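Local coordinates for tyrosine-protein kinase receptor torso (Bombyx mori, PDB 5AOQ) that binds prothoracicotropic hormone, chiefly through its second fibronectin type III domain, and probably signals as a receptor tyrosine kinase to start metamorphosis, at residues G21-L26 against L84-E89; Y35-W40 against L100-N105; S71-T76 against C188-N193; Y163-L166 against T172-G175; C224-K229 against T235-K240. One frame throughout, in Å; residues are numbered along the deposited sequence.

Interaction 1. Residues G21-L26 against L84-E89; sequences GLLKYL and LFILME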
# COMPACT_ATOMS: atom_id res chain seq x y z
N GLY A 21 27.92 -9.74 6.57
CA GLY A 21 27.29 -9.37 7.83
C GLY A 21 25.98 -8.64 7.63
O GLY A 21 25.13 -8.62 8.52
N LEU A 22 25.82 -8.06 6.45
CA LEU A 22 24.60 -7.34 6.09
C LEU A 22 23.80 -8.14 5.06
O LEU A 22 22.58 -8.25 5.17
CB LEU A 22 24.95 -5.96 5.54
CG LEU A 22 25.74 -5.07 6.49
CD1 LEU A 22 26.26 -3.86 5.75
CD2 LEU A 22 24.90 -4.65 7.68
N LEU A 23 24.49 -8.68 4.07
CA LEU A 23 23.87 -9.55 3.06
C LEU A 23 23.17 -10.73 3.72
O LEU A 23 22.24 -11.30 3.14
CB LEU A 23 24.92 -10.05 2.07
CG LEU A 23 25.45 -9.04 1.06
CD1 LEU A 23 26.66 -9.60 0.34
CD2 LEU A 23 24.36 -8.69 0.06
N LYS A 24 23.63 -11.09 4.91
CA LYS A 24 23.00 -12.14 5.71
C LYS A 24 21.49 -11.96 5.86
O LYS A 24 20.77 -12.94 6.07
CB LYS A 24 23.66 -12.17 7.10
CG LYS A 24 22.73 -12.46 8.27
CD LYS A 24 23.51 -12.48 9.57
CE LYS A 24 22.59 -12.62 10.77
NZ LYS A 24 23.35 -12.55 12.05
N TYR A 25 21.01 -10.73 5.73
CA TYR A 25 19.61 -10.41 6.00
C TYR A 25 18.71 -10.48 4.76
O TYR A 25 17.50 -10.29 4.87
CB TYR A 25 19.51 -9.03 6.64
CG TYR A 25 20.17 -8.97 8.00
CD1 TYR A 25 19.57 -9.52 9.11
CD2 TYR A 25 21.41 -8.36 8.16
CE1 TYR A 25 20.17 -9.48 10.35
CE2 TYR A 25 22.03 -8.31 9.40
CZ TYR A 25 21.40 -8.87 10.49
OH TYR A 25 22.00 -8.82 11.72
N LEU A 26 19.30 -10.75 3.60
CA LEU A 26 18.53 -10.90 2.37
C LEU A 26 18.04 -12.34 2.20
O LEU A 26 17.33 -12.66 1.25
CB LEU A 26 19.37 -10.49 1.16
CG LEU A 26 19.99 -9.09 1.22
CD1 LEU A 26 20.74 -8.79 -0.06
CD2 LEU A 26 18.92 -8.03 1.49
N LEU A 84 21.08 -13.65 -8.62
CA LEU A 84 20.97 -12.62 -7.59
C LEU A 84 21.96 -11.49 -7.85
O LEU A 84 23.11 -11.73 -8.20
CB LEU A 84 21.23 -13.22 -6.20
CG LEU A 84 21.33 -12.23 -5.03
CD1 LEU A 84 20.04 -11.45 -4.85
CD2 LEU A 84 21.68 -12.97 -3.76
N PHE A 85 21.48 -10.26 -7.68
CA PHE A 85 22.29 -9.07 -7.90
C PHE A 85 22.18 -8.11 -6.72
O PHE A 85 21.09 -7.93 -6.17
CB PHE A 85 21.86 -8.37 -9.19
CG PHE A 85 21.98 -9.23 -10.40
CD1 PHE A 85 20.99 -10.15 -10.69
CD2 PHE A 85 23.08 -9.15 -11.22
CE1 PHE A 85 21.10 -10.96 -11.80
CE2 PHE A 85 23.19 -9.96 -12.33
CZ PHE A 85 22.20 -10.87 -12.61
N ILE A 86 23.30 -7.51 -6.35
CA ILE A 86 23.33 -6.54 -5.26
C ILE A 86 24.16 -5.31 -5.59
O ILE A 86 25.09 -5.37 -6.41
CB ILE A 86 23.88 -7.17 -3.96
CG1 ILE A 86 25.31 -7.68 -4.20
CG2 ILE A 86 22.97 -8.30 -3.49
CD1 ILE A 86 26.02 -8.15 -2.95
N LEU A 87 23.82 -4.19 -4.95
CA LEU A 87 24.58 -2.95 -5.06
C LEU A 87 25.37 -2.70 -3.78
O LEU A 87 24.81 -2.71 -2.68
CB LEU A 87 23.65 -1.76 -5.32
CG LEU A 87 22.91 -1.72 -6.66
CD1 LEU A 87 22.00 -0.50 -6.72
CD2 LEU A 87 23.88 -1.72 -7.83
N MET A 88 26.68 -2.47 -3.93
CA MET A 88 27.57 -2.35 -2.78
C MET A 88 28.18 -0.97 -2.62
O MET A 88 28.71 -0.39 -3.57
CB MET A 88 28.70 -3.38 -2.89
CG MET A 88 28.34 -4.71 -2.27
SD MET A 88 28.09 -4.56 -0.49
CE MET A 88 26.90 -5.85 -0.21
N GLU A 89 28.10 -0.46 -1.39
CA GLU A 89 28.61 0.85 -1.02
C GLU A 89 29.78 0.69 -0.05
O GLU A 89 30.07 -0.41 0.40
CB GLU A 89 27.46 1.68 -0.40
CG GLU A 89 27.86 2.80 0.54
CD GLU A 89 26.67 3.55 1.10
OE1 GLU A 89 25.52 3.12 0.85
OE2 GLU A 89 26.88 4.56 1.80
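L23 and I86 meet end to end in a contact made wholly of apolar side chains, the leucine CD2 lying 3.5 Å from the isoleucine CD1. CG1 of I86 stands between its backbone N and carbonyl carbon (chi1 59°), which sends CD1 to the fork of L23 and turns CG2 toward L26, whose CD1 lies 4.1 Å from it. M88 joins by its terminal methyl: the chain bends at chi2 (-65°) and brings CE to 3.7 Å from CG of L23. Were L23 cut back to an alanine, the I86 CD1 and M88 CE methyls would probably lose the partner they share, with a gap opening between helix and sheet. In the backbone, the turn running on from helix 20-23 is closed by a bond from L26 N to L23 O. W134, on strand 134-140, packs against both L23 and I86. An N-terminal helical segment is thus laid over the L84, I86 and M88 face of the four-stranded sheet of the first, unusual FN3 domain, opposite the face of F85 and L87.

Interaction 2. Residues Y35-W40 against L100-N105; sequences YYYLNW and LIEPNN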
# COMPACT_ATOMS: atom_id res chain seq x y z
N TYR A 35 10.93 -20.02 -2.55
CA TYR A 35 9.99 -20.91 -1.87
C TYR A 35 8.63 -20.87 -2.54
O TYR A 35 7.97 -21.90 -2.70
CB TYR A 35 9.85 -20.51 -0.40
CG TYR A 35 8.72 -21.22 0.32
CD1 TYR A 35 8.72 -22.61 0.44
CD2 TYR A 35 7.67 -20.51 0.89
CE1 TYR A 35 7.69 -23.26 1.09
CE2 TYR A 35 6.65 -21.16 1.55
CZ TYR A 35 6.66 -22.54 1.65
OH TYR A 35 5.64 -23.19 2.30
N TYR A 36 8.21 -19.68 -2.95
CA TYR A 36 6.91 -19.49 -3.58
C TYR A 36 6.96 -19.83 -5.07
O TYR A 36 5.94 -20.13 -5.68
CB TYR A 36 6.44 -18.05 -3.38
CG TYR A 36 6.08 -17.72 -1.94
CD1 TYR A 36 7.04 -17.30 -1.04
CD2 TYR A 36 4.77 -17.84 -1.49
CE1 TYR A 36 6.72 -17.00 0.27
CE2 TYR A 36 4.44 -17.54 -0.19
CZ TYR A 36 5.42 -17.13 0.69
OH TYR A 36 5.09 -16.83 1.99
N TYR A 37 8.16 -19.79 -5.65
CA TYR A 37 8.35 -20.09 -7.06
C TYR A 37 8.53 -21.59 -7.31
O TYR A 37 7.78 -22.19 -8.09
CB TYR A 37 9.56 -19.33 -7.61
CG TYR A 37 9.92 -19.68 -9.03
CD1 TYR A 37 9.27 -19.08 -10.11
CD2 TYR A 37 10.92 -20.61 -9.31
CE1 TYR A 37 9.60 -19.41 -11.41
CE2 TYR A 37 11.26 -20.93 -10.60
CZ TYR A 37 10.60 -20.33 -11.65
OH TYR A 37 10.93 -20.65 -12.95
N LEU A 38 9.51 -22.19 -6.65
CA LEU A 38 9.80 -23.61 -6.83
C LEU A 38 8.87 -24.52 -6.03
O LEU A 38 8.87 -25.73 -6.21
CB LEU A 38 11.25 -23.91 -6.44
CG LEU A 38 12.31 -23.56 -7.48
CD1 LEU A 38 13.70 -23.58 -6.86
CD2 LEU A 38 12.24 -24.52 -8.66
N ASN A 39 8.07 -23.91 -5.15
CA ASN A 39 7.08 -24.65 -4.37
C ASN A 39 7.73 -25.79 -3.58
O ASN A 39 7.54 -26.97 -3.89
CB ASN A 39 5.99 -25.20 -5.28
CG ASN A 39 4.84 -25.82 -4.51
OD1 ASN A 39 4.60 -25.49 -3.35
ND2 ASN A 39 4.12 -26.74 -5.15
N TRP A 40 8.48 -25.43 -2.55
CA TRP A 40 9.10 -26.42 -1.67
C TRP A 40 8.08 -26.95 -0.67
O TRP A 40 7.02 -26.36 -0.48
CB TRP A 40 10.29 -25.81 -0.93
CG TRP A 40 11.45 -25.44 -1.81
CD1 TRP A 40 11.82 -26.04 -2.97
CD2 TRP A 40 12.37 -24.37 -1.60
NE1 TRP A 40 12.93 -25.42 -3.50
CE2 TRP A 40 13.29 -24.39 -2.67
CE3 TRP A 40 12.52 -23.39 -0.61
CZ2 TRP A 40 14.33 -23.47 -2.78
CZ3 TRP A 40 13.56 -22.48 -0.72
CH2 TRP A 40 14.45 -22.53 -1.80
N LEU A 100 16.53 -10.09 -7.91
CA LEU A 100 16.62 -11.49 -8.32
C LEU A 100 16.08 -11.71 -9.73
O LEU A 100 14.87 -11.64 -9.95
CB LEU A 100 15.85 -12.36 -7.33
CG LEU A 100 16.58 -12.66 -6.03
CD1 LEU A 100 15.61 -13.19 -5.01
CD2 LEU A 100 17.69 -13.66 -6.26
N ILE A 101 16.98 -11.98 -10.67
CA ILE A 101 16.57 -12.27 -12.04
C ILE A 101 16.17 -13.74 -12.18
O ILE A 101 16.97 -14.64 -11.91
CB ILE A 101 17.68 -11.92 -13.05
CG1 ILE A 101 17.85 -10.40 -13.12
CG2 ILE A 101 17.36 -12.50 -14.44
CD1 ILE A 101 18.82 -9.90 -14.17
N GLU A 102 14.92 -13.94 -12.59
CA GLU A 102 14.38 -15.26 -12.88
C GLU A 102 15.14 -15.89 -14.06
O GLU A 102 15.56 -15.17 -14.97
CB GLU A 102 12.89 -15.14 -13.21
CG GLU A 102 12.15 -16.46 -13.40
CD GLU A 102 10.69 -16.26 -13.76
OE1 GLU A 102 10.21 -15.11 -13.69
OE2 GLU A 102 10.03 -17.26 -14.12
N PRO A 103 15.32 -17.22 -14.04
CA PRO A 103 16.05 -17.88 -15.14
C PRO A 103 15.49 -17.56 -16.53
O PRO A 103 14.33 -17.17 -16.64
CB PRO A 103 15.88 -19.38 -14.82
CG PRO A 103 14.82 -19.46 -13.77
CD PRO A 103 14.94 -18.19 -13.00
N ASN A 104 16.33 -17.71 -17.54
CA ASN A 104 15.99 -17.43 -18.94
C ASN A 104 15.78 -15.94 -19.23
O ASN A 104 16.18 -15.46 -20.29
CB ASN A 104 14.74 -18.22 -19.36
CG ASN A 104 14.92 -19.72 -19.20
OD1 ASN A 104 15.37 -20.40 -20.12
ND2 ASN A 104 14.58 -20.23 -18.02
N ASN A 105 15.16 -15.21 -18.30
CA ASN A 105 15.06 -13.77 -18.43
C ASN A 105 16.45 -13.15 -18.29
O ASN A 105 17.32 -13.74 -17.64
CB ASN A 105 14.10 -13.19 -17.38
CG ASN A 105 13.52 -11.85 -17.79
OD1 ASN A 105 14.17 -11.07 -18.48
ND2 ASN A 105 12.29 -11.59 -17.36
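Y37, in the last turn of helix 27-38, faces E102 and P103 just past the end of strand 98-101, and the two backbones stay well apart: the nearest CA atoms, of Y37 and E102, are 9.7 Å from each other. The helix finishes as N39 turns to a positive phi of 55°. Side chains alone span the gap, at the surface of the first FN3 domain, where the helical N-terminal part leans on the turn after an outermost strand of the four-stranded sheet. CG of Y37 lies anti to the backbone N (chi1 174°), and its ring reaches across to the extended E102 chain at roughly a right angle. Ring and carboxylate planes are 72° apart, with OE2 of E102 3.5 Å from CE1 of Y37, a van der Waals approach. The Y37 hydroxyl OH passes P103 CG at 4.1 Å, the side chains sliding by in opposite senses. W82 adds an edge-to-face contact to the Y37 ring, while Y36 meets Y83 of the hormone chain, also edge-to-face.

Interaction 3. Residues S71-T76 against C188-N193; sequences SIRFET and CFDIAN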
# COMPACT_ATOMS: atom_id res chain seq x y z
N SER A 71 17.35 4.77 -9.95
CA SER A 71 17.39 3.34 -10.32
C SER A 71 18.46 2.97 -11.36
O SER A 71 19.07 3.85 -11.97
CB SER A 71 16.02 2.91 -10.85
OG SER A 71 15.73 3.54 -12.09
N ILE A 72 18.67 1.67 -11.54
CA ILE A 72 19.59 1.14 -12.56
C ILE A 72 18.96 -0.07 -13.25
O ILE A 72 18.45 -0.96 -12.58
CB ILE A 72 20.95 0.70 -11.98
CG1 ILE A 72 21.72 1.88 -11.41
CG2 ILE A 72 21.81 0.02 -13.05
CD1 ILE A 72 21.48 2.11 -9.95
N ARG A 73 19.01 -0.09 -14.58
CA ARG A 73 18.51 -1.23 -15.35
C ARG A 73 19.63 -1.87 -16.16
O ARG A 73 20.28 -1.21 -16.97
CB ARG A 73 17.37 -0.79 -16.26
CG ARG A 73 16.18 -0.30 -15.47
CD ARG A 73 15.12 0.28 -16.36
NE ARG A 73 14.14 1.02 -15.58
CZ ARG A 73 13.11 1.68 -16.09
NH1 ARG A 73 12.92 1.71 -17.40
NH2 ARG A 73 12.27 2.32 -15.29
N PHE A 74 19.84 -3.17 -15.95
CA PHE A 74 20.95 -3.89 -16.55
C PHE A 74 20.51 -5.15 -17.29
O PHE A 74 19.38 -5.64 -17.12
CB PHE A 74 21.97 -4.26 -15.48
CG PHE A 74 21.39 -5.05 -14.34
CD1 PHE A 74 21.33 -6.43 -14.41
CD2 PHE A 74 20.90 -4.41 -13.22
CE1 PHE A 74 20.79 -7.16 -13.37
CE2 PHE A 74 20.36 -5.13 -12.18
CZ PHE A 74 20.30 -6.51 -12.25
N GLU A 75 21.43 -5.69 -18.09
CA GLU A 75 21.21 -6.90 -18.86
C GLU A 75 22.22 -7.98 -18.48
O GLU A 75 23.36 -7.68 -18.12
CB GLU A 75 21.32 -6.62 -20.36
CG GLU A 75 21.02 -7.82 -21.25
CD GLU A 75 21.33 -7.56 -22.71
OE1 GLU A 75 21.72 -6.42 -23.04
OE2 GLU A 75 21.18 -8.49 -23.52
N THR A 76 21.78 -9.23 -18.55
CA THR A 76 22.64 -10.37 -18.26
C THR A 76 22.57 -11.39 -19.39
O THR A 76 21.76 -11.25 -20.31
CB THR A 76 22.25 -11.06 -16.95
OG1 THR A 76 21.09 -11.88 -17.16
CG2 THR A 76 21.95 -10.03 -15.88
N CYS A 188 16.17 3.39 -21.95
CA CYS A 188 15.00 2.72 -21.40
C CYS A 188 13.88 3.75 -21.25
O CYS A 188 14.13 4.95 -21.39
CB CYS A 188 15.31 2.08 -20.05
SG CYS A 188 16.65 0.86 -20.09
N PHE A 189 12.65 3.30 -20.98
CA PHE A 189 11.53 4.23 -20.86
C PHE A 189 10.49 3.82 -19.81
O PHE A 189 10.37 2.65 -19.46
CB PHE A 189 10.83 4.39 -22.21
CG PHE A 189 11.74 4.89 -23.31
CD1 PHE A 189 12.13 6.22 -23.35
CD2 PHE A 189 12.20 4.02 -24.28
CE1 PHE A 189 12.97 6.67 -24.35
CE2 PHE A 189 13.04 4.47 -25.29
CZ PHE A 189 13.42 5.80 -25.32
N ASP A 190 9.74 4.82 -19.33
CA ASP A 190 8.61 4.61 -18.42
C ASP A 190 7.36 5.29 -18.97
O ASP A 190 7.37 6.49 -19.22
CB ASP A 190 8.93 5.14 -17.02
CG ASP A 190 9.96 4.29 -16.30
OD1 ASP A 190 11.16 4.44 -16.59
OD2 ASP A 190 9.56 3.47 -15.45
N ILE A 191 6.29 4.52 -19.13
CA ILE A 191 5.09 5.00 -19.80
C ILE A 191 3.89 5.04 -18.88
O ILE A 191 3.65 4.10 -18.11
CB ILE A 191 4.73 4.11 -21.01
CG1 ILE A 191 5.92 3.98 -21.96
CG2 ILE A 191 3.51 4.66 -21.75
CD1 ILE A 191 6.86 2.84 -21.59
N ALA A 192 3.13 6.13 -18.95
CA ALA A 192 1.87 6.26 -18.24
C ALA A 192 0.79 6.76 -19.20
O ALA A 192 1.02 7.71 -19.94
CB ALA A 192 2.01 7.20 -17.06
N ASN A 193 -0.38 6.13 -19.18
CA ASN A 193 -1.48 6.53 -20.07
C ASN A 193 -2.83 6.54 -19.36
O ASN A 193 -3.14 5.64 -18.58
CB ASN A 193 -1.55 5.59 -21.28
CG ASN A 193 -2.64 5.98 -22.25
OD1 ASN A 193 -2.79 7.16 -22.59
ND2 ASN A 193 -3.41 5.00 -22.71
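R73 and D190 form a salt bridge between the first and second of the receptor's three FN3 domains, joining strand 71-75 of the first to strand 189-195 of the second. A single nitrogen carries it: NH2 of R73 donates to OD1 of D190 at 2.7 Å, using the syn lone pair of that oxygen, and more weakly to OD2 at 2.9 Å. The two side chains come from opposite directions. D190 sits at the guanidinium edge, but the planes of the two groups are 55° apart and OD1 is tilted 26° from the guanidinium plane, so the grip is a forked one on NH2 and not a flat, two-nitrogen pairing. NH1 adds a weak bond to the backbone oxygen O of F189 at 3.4 Å, which may help to limit the rotation of the group. The arginine spans the domain gap because its chain is extended from CG to NE.

D190 is implicated in hormone binding, as is K204, whose side chain touches both R73 and D190; R73 is therefore likely to help position the aspartate and temper its charge. A long, weak ion pair joins R73 NE to E109. Alongside the arginine lies C188, tied by a disulfide to C66 of the first domain and giving the junction a covalent link beside the ionic one. CB of C188 rests 3.6 Å from NH1 of R73.

Interaction 4. Residues Y163-L166 against T172-G175; sequences YIIL and TING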
# COMPACT_ATOMS: atom_id res chain seq x y z
N TYR A 163 -4.67 3.26 -34.20
CA TYR A 163 -5.78 2.61 -33.51
C TYR A 163 -6.42 1.55 -34.39
O TYR A 163 -6.40 1.65 -35.62
CB TYR A 163 -6.82 3.64 -33.08
CG TYR A 163 -6.22 4.79 -32.33
CD1 TYR A 163 -6.04 4.73 -30.96
CD2 TYR A 163 -5.83 5.95 -33.00
CE1 TYR A 163 -5.48 5.79 -30.27
CE2 TYR A 163 -5.28 7.01 -32.31
CZ TYR A 163 -5.10 6.92 -30.95
OH TYR A 163 -4.55 7.98 -30.27
N ILE A 164 -7.00 0.54 -33.75
CA ILE A 164 -7.73 -0.50 -34.45
C ILE A 164 -8.98 -0.84 -33.66
O ILE A 164 -8.91 -1.18 -32.47
CB ILE A 164 -6.86 -1.76 -34.66
CG1 ILE A 164 -5.63 -1.41 -35.50
CG2 ILE A 164 -7.68 -2.86 -35.32
CD1 ILE A 164 -4.66 -2.55 -35.71
N ILE A 165 -10.12 -0.73 -34.32
CA ILE A 165 -11.40 -1.10 -33.73
C ILE A 165 -11.67 -2.58 -33.99
O ILE A 165 -11.34 -3.10 -35.05
CB ILE A 165 -12.56 -0.24 -34.29
CG1 ILE A 165 -13.86 -0.57 -33.55
CG2 ILE A 165 -12.72 -0.44 -35.79
CD1 ILE A 165 -14.99 0.39 -33.83
N LEU A 166 -12.27 -3.24 -33.00
CA LEU A 166 -12.54 -4.67 -33.07
C LEU A 166 -13.97 -4.96 -32.65
O LEU A 166 -14.50 -4.32 -31.74
CB LEU A 166 -11.56 -5.45 -32.20
CG LEU A 166 -10.08 -5.22 -32.50
CD1 LEU A 166 -9.20 -5.84 -31.43
CD2 LEU A 166 -9.71 -5.77 -33.88
N THR A 172 -14.68 -2.70 -29.44
CA THR A 172 -13.58 -2.25 -28.58
C THR A 172 -12.40 -1.70 -29.39
O THR A 172 -12.09 -2.21 -30.47
CB THR A 172 -13.06 -3.40 -27.69
OG1 THR A 172 -14.15 -3.95 -26.94
CG2 THR A 172 -11.99 -2.90 -26.72
N ILE A 173 -11.75 -0.68 -28.85
CA ILE A 173 -10.63 -0.01 -29.51
C ILE A 173 -9.29 -0.36 -28.87
O ILE A 173 -9.12 -0.22 -27.65
CB ILE A 173 -10.78 1.53 -29.47
CG1 ILE A 173 -12.16 1.96 -30.00
CG2 ILE A 173 -9.67 2.21 -30.26
CD1 ILE A 173 -12.39 1.62 -31.45
N ASN A 174 -8.34 -0.81 -29.69
CA ASN A 174 -6.96 -1.02 -29.26
C ASN A 174 -6.04 0.00 -29.92
O ASN A 174 -6.12 0.22 -31.13
CB ASN A 174 -6.49 -2.44 -29.59
CG ASN A 174 -7.05 -3.48 -28.62
OD1 ASN A 174 -7.41 -3.17 -27.49
ND2 ASN A 174 -7.11 -4.73 -29.08
N GLY A 175 -5.18 0.62 -29.12
CA GLY A 175 -4.32 1.69 -29.60
C GLY A 175 -2.85 1.44 -29.35
O GLY A 175 -2.43 1.21 -28.22
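Strands 163-166 and 172-175 run antiparallel, their axes 4.7 Å apart at closest approach, with I164 and N174 forming one hydrogen-bonded pair and L166 and T172 the next. They belong to a beta hairpin, strands 159-167 and 171-179, at the edge of the three-stranded sheet of the second FN3 domain. Each of these pairs exchanges two backbone bonds, such as N174 N to I164 O at 2.9 Å, nearly straight at 172°. Between them, I165 and I173 face the interior. I173 bends at chi2 (-64°) to bring its CD1 across the I165 stem, 3.4 Å from CG1 of I165. L247 packs on both isoleucines, and E249 and C250 of helix 248-252 on I165. On the same face the Y163 ring lies obliquely beside G175, its CD1 3.7 Å from the glycine CA. The other face is more exposed: L166 crosses N174 at about a right angle, its CD1 3.3 Å from ND2 of N174.

Interaction 5. Residues C224-K229 against T235-K240; sequences CEIHVK and TKHKYK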
# COMPACT_ATOMS: atom_id res chain seq x y z
N CYS A 224 -7.78 11.58 -24.42
CA CYS A 224 -6.75 10.88 -23.65
C CYS A 224 -5.47 11.69 -23.47
O CYS A 224 -5.27 12.73 -24.10
CB CYS A 224 -6.40 9.56 -24.32
SG CYS A 224 -7.76 8.38 -24.50
N GLU A 225 -4.60 11.18 -22.60
CA GLU A 225 -3.28 11.76 -22.39
C GLU A 225 -2.28 10.67 -21.99
O GLU A 225 -2.61 9.75 -21.23
CB GLU A 225 -3.34 12.85 -21.31
CG GLU A 225 -2.02 13.59 -21.12
CD GLU A 225 -2.12 14.70 -20.09
OE1 GLU A 225 -3.16 14.77 -19.39
OE2 GLU A 225 -1.17 15.49 -19.97
N ILE A 226 -1.07 10.78 -22.53
CA ILE A 226 -0.01 9.82 -22.26
C ILE A 226 1.30 10.54 -21.92
O ILE A 226 1.70 11.49 -22.59
CB ILE A 226 0.21 8.87 -23.47
CG1 ILE A 226 1.18 7.74 -23.11
CG2 ILE A 226 0.70 9.64 -24.70
CD1 ILE A 226 1.35 6.70 -24.19
N HIS A 227 1.93 10.10 -20.83
CA HIS A 227 3.23 10.62 -20.42
C HIS A 227 4.32 9.60 -20.72
O HIS A 227 4.21 8.43 -20.34
CB HIS A 227 3.24 10.96 -18.93
CG HIS A 227 2.03 11.72 -18.48
ND1 HIS A 227 1.91 13.08 -18.62
CD2 HIS A 227 0.90 11.30 -17.87
CE1 HIS A 227 0.75 13.48 -18.13
NE2 HIS A 227 0.12 12.42 -17.66
N VAL A 228 5.37 10.05 -21.41
CA VAL A 228 6.52 9.22 -21.73
C VAL A 228 7.78 9.76 -21.04
O VAL A 228 8.30 10.81 -21.42
CB VAL A 228 6.76 9.13 -23.25
CG1 VAL A 228 8.02 8.31 -23.56
CG2 VAL A 228 5.55 8.53 -23.94
N LYS A 229 8.25 9.03 -20.04
CA LYS A 229 9.47 9.37 -19.32
C LYS A 229 10.66 8.64 -19.94
O LYS A 229 10.64 7.41 -20.07
CB LYS A 229 9.33 9.01 -17.84
CG LYS A 229 10.59 9.25 -17.01
CD LYS A 229 10.89 10.73 -16.86
CE LYS A 229 12.18 10.95 -16.08
NZ LYS A 229 12.41 12.39 -15.77
N THR A 235 7.79 13.53 -21.25
CA THR A 235 7.05 14.12 -22.35
C THR A 235 5.57 13.82 -22.19
O THR A 235 5.12 12.70 -22.42
CB THR A 235 7.53 13.59 -23.71
OG1 THR A 235 8.90 13.97 -23.92
CG2 THR A 235 6.67 14.15 -24.84
N LYS A 236 4.82 14.84 -21.80
CA LYS A 236 3.37 14.73 -21.68
C LYS A 236 2.75 14.96 -23.05
O LYS A 236 3.06 15.94 -23.73
CB LYS A 236 2.83 15.73 -20.65
CG LYS A 236 3.63 15.76 -19.36
CD LYS A 236 2.86 16.44 -18.24
CE LYS A 236 3.71 16.61 -16.99
NZ LYS A 236 4.57 17.82 -17.05
N HIS A 237 1.86 14.06 -23.44
CA HIS A 237 1.31 14.05 -24.79
C HIS A 237 -0.19 13.78 -24.79
O HIS A 237 -0.63 12.64 -24.62
CB HIS A 237 2.04 13.00 -25.63
CG HIS A 237 1.44 12.79 -26.99
ND1 HIS A 237 1.67 13.64 -28.05
CD2 HIS A 237 0.62 11.82 -27.46
CE1 HIS A 237 1.02 13.20 -29.11
NE2 HIS A 237 0.37 12.10 -28.78
N LYS A 238 -0.97 14.84 -24.97
CA LYS A 238 -2.42 14.71 -25.07
C LYS A 238 -2.80 14.17 -26.44
O LYS A 238 -2.11 14.44 -27.43
CB LYS A 238 -3.11 16.05 -24.83
CG LYS A 238 -3.01 16.56 -23.40
CD LYS A 238 -3.78 17.86 -23.22
CE LYS A 238 -3.71 18.36 -21.79
NZ LYS A 238 -4.45 19.64 -21.61
N TYR A 239 -3.89 13.41 -26.50
CA TYR A 239 -4.37 12.88 -27.76
C TYR A 239 -5.82 12.40 -27.62
O TYR A 239 -6.22 11.94 -26.56
CB TYR A 239 -3.48 11.73 -28.24
CG TYR A 239 -3.57 10.49 -27.38
CD1 TYR A 239 -2.78 10.34 -26.25
CD2 TYR A 239 -4.45 9.46 -27.71
CE1 TYR A 239 -2.87 9.21 -25.46
CE2 TYR A 239 -4.54 8.32 -26.93
CZ TYR A 239 -3.74 8.21 -25.81
OH TYR A 239 -3.83 7.08 -25.03
N LYS A 240 -6.58 12.51 -28.71
CA LYS A 240 -7.99 12.13 -28.71
C LYS A 240 -8.20 10.91 -29.59
O LYS A 240 -7.68 10.84 -30.70
CB LYS A 240 -8.85 13.31 -29.18
CG LYS A 240 -10.35 13.09 -29.03
CD LYS A 240 -11.12 14.30 -29.53
CE LYS A 240 -12.62 14.13 -29.33
NZ LYS A 240 -12.99 14.03 -27.90
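Y239 and C224 form the closely packed part of this contact, on the buried face of the two strands. A chi1 of 69°, with the ring carbon CG flanked by N and C of its own backbone, folds the Y239 ring back over the neighbouring strand; CB of C224 lies over one face, 3.6 Å from the ring centroid in a CH-pi contact, with SG farther off in an oblique sulfur-aromatic one. I226 packs beside them, its CG2 3.7 Å from CE1 of Y239 and at the edge of the H237 imidazole. C224 SG is bonded to C195, and Y239 OH lies close to the N193 side chain, a probable polar partner. With a leucine at Y239 there is no ring, and CB of C224 would probably lose its CH-pi partner and a gap open beside I226.

The frame is a beta hairpin, strands 223-230 and 233-240, at the edge of the four-stranded sheet of the second FN3 domain; six backbone bonds hold it, among them Y239 N to C224 O at 2.9 Å and an almost linear 177°.

The opposite face is looser and more open to solvent. There H227 turns its ring edge to K236, ND1 3.3 Å from CG. E225 crosses K238, but their charged ends do not meet: E225 OE1 stays 5.5 Å from K238 NZ. The hormone chain approaches this side, its K21 packing on E225 and its I23 on H227.

From the N terminus, interaction 1 closes a long loop by bringing helix 20-23 to strand 83-88, and interaction 2 does the same for helix 27-38 and the end of strand 98-101. Their segments alternate along the chain, so the loops cross, and both reach one sheet of the first FN3 domain. Interaction 3 opens at 71-76, crossing both, and closes only at 188-193, tying the first domain to the second. Interaction 4, a local hairpin, nests inside that loop; interaction 5, the other hairpin, follows in series. Strands 189-195 and 223-230 are sheet neighbours, joining interactions 3 and 5, while Y163 touches Y239 to bring interaction 4 against 5.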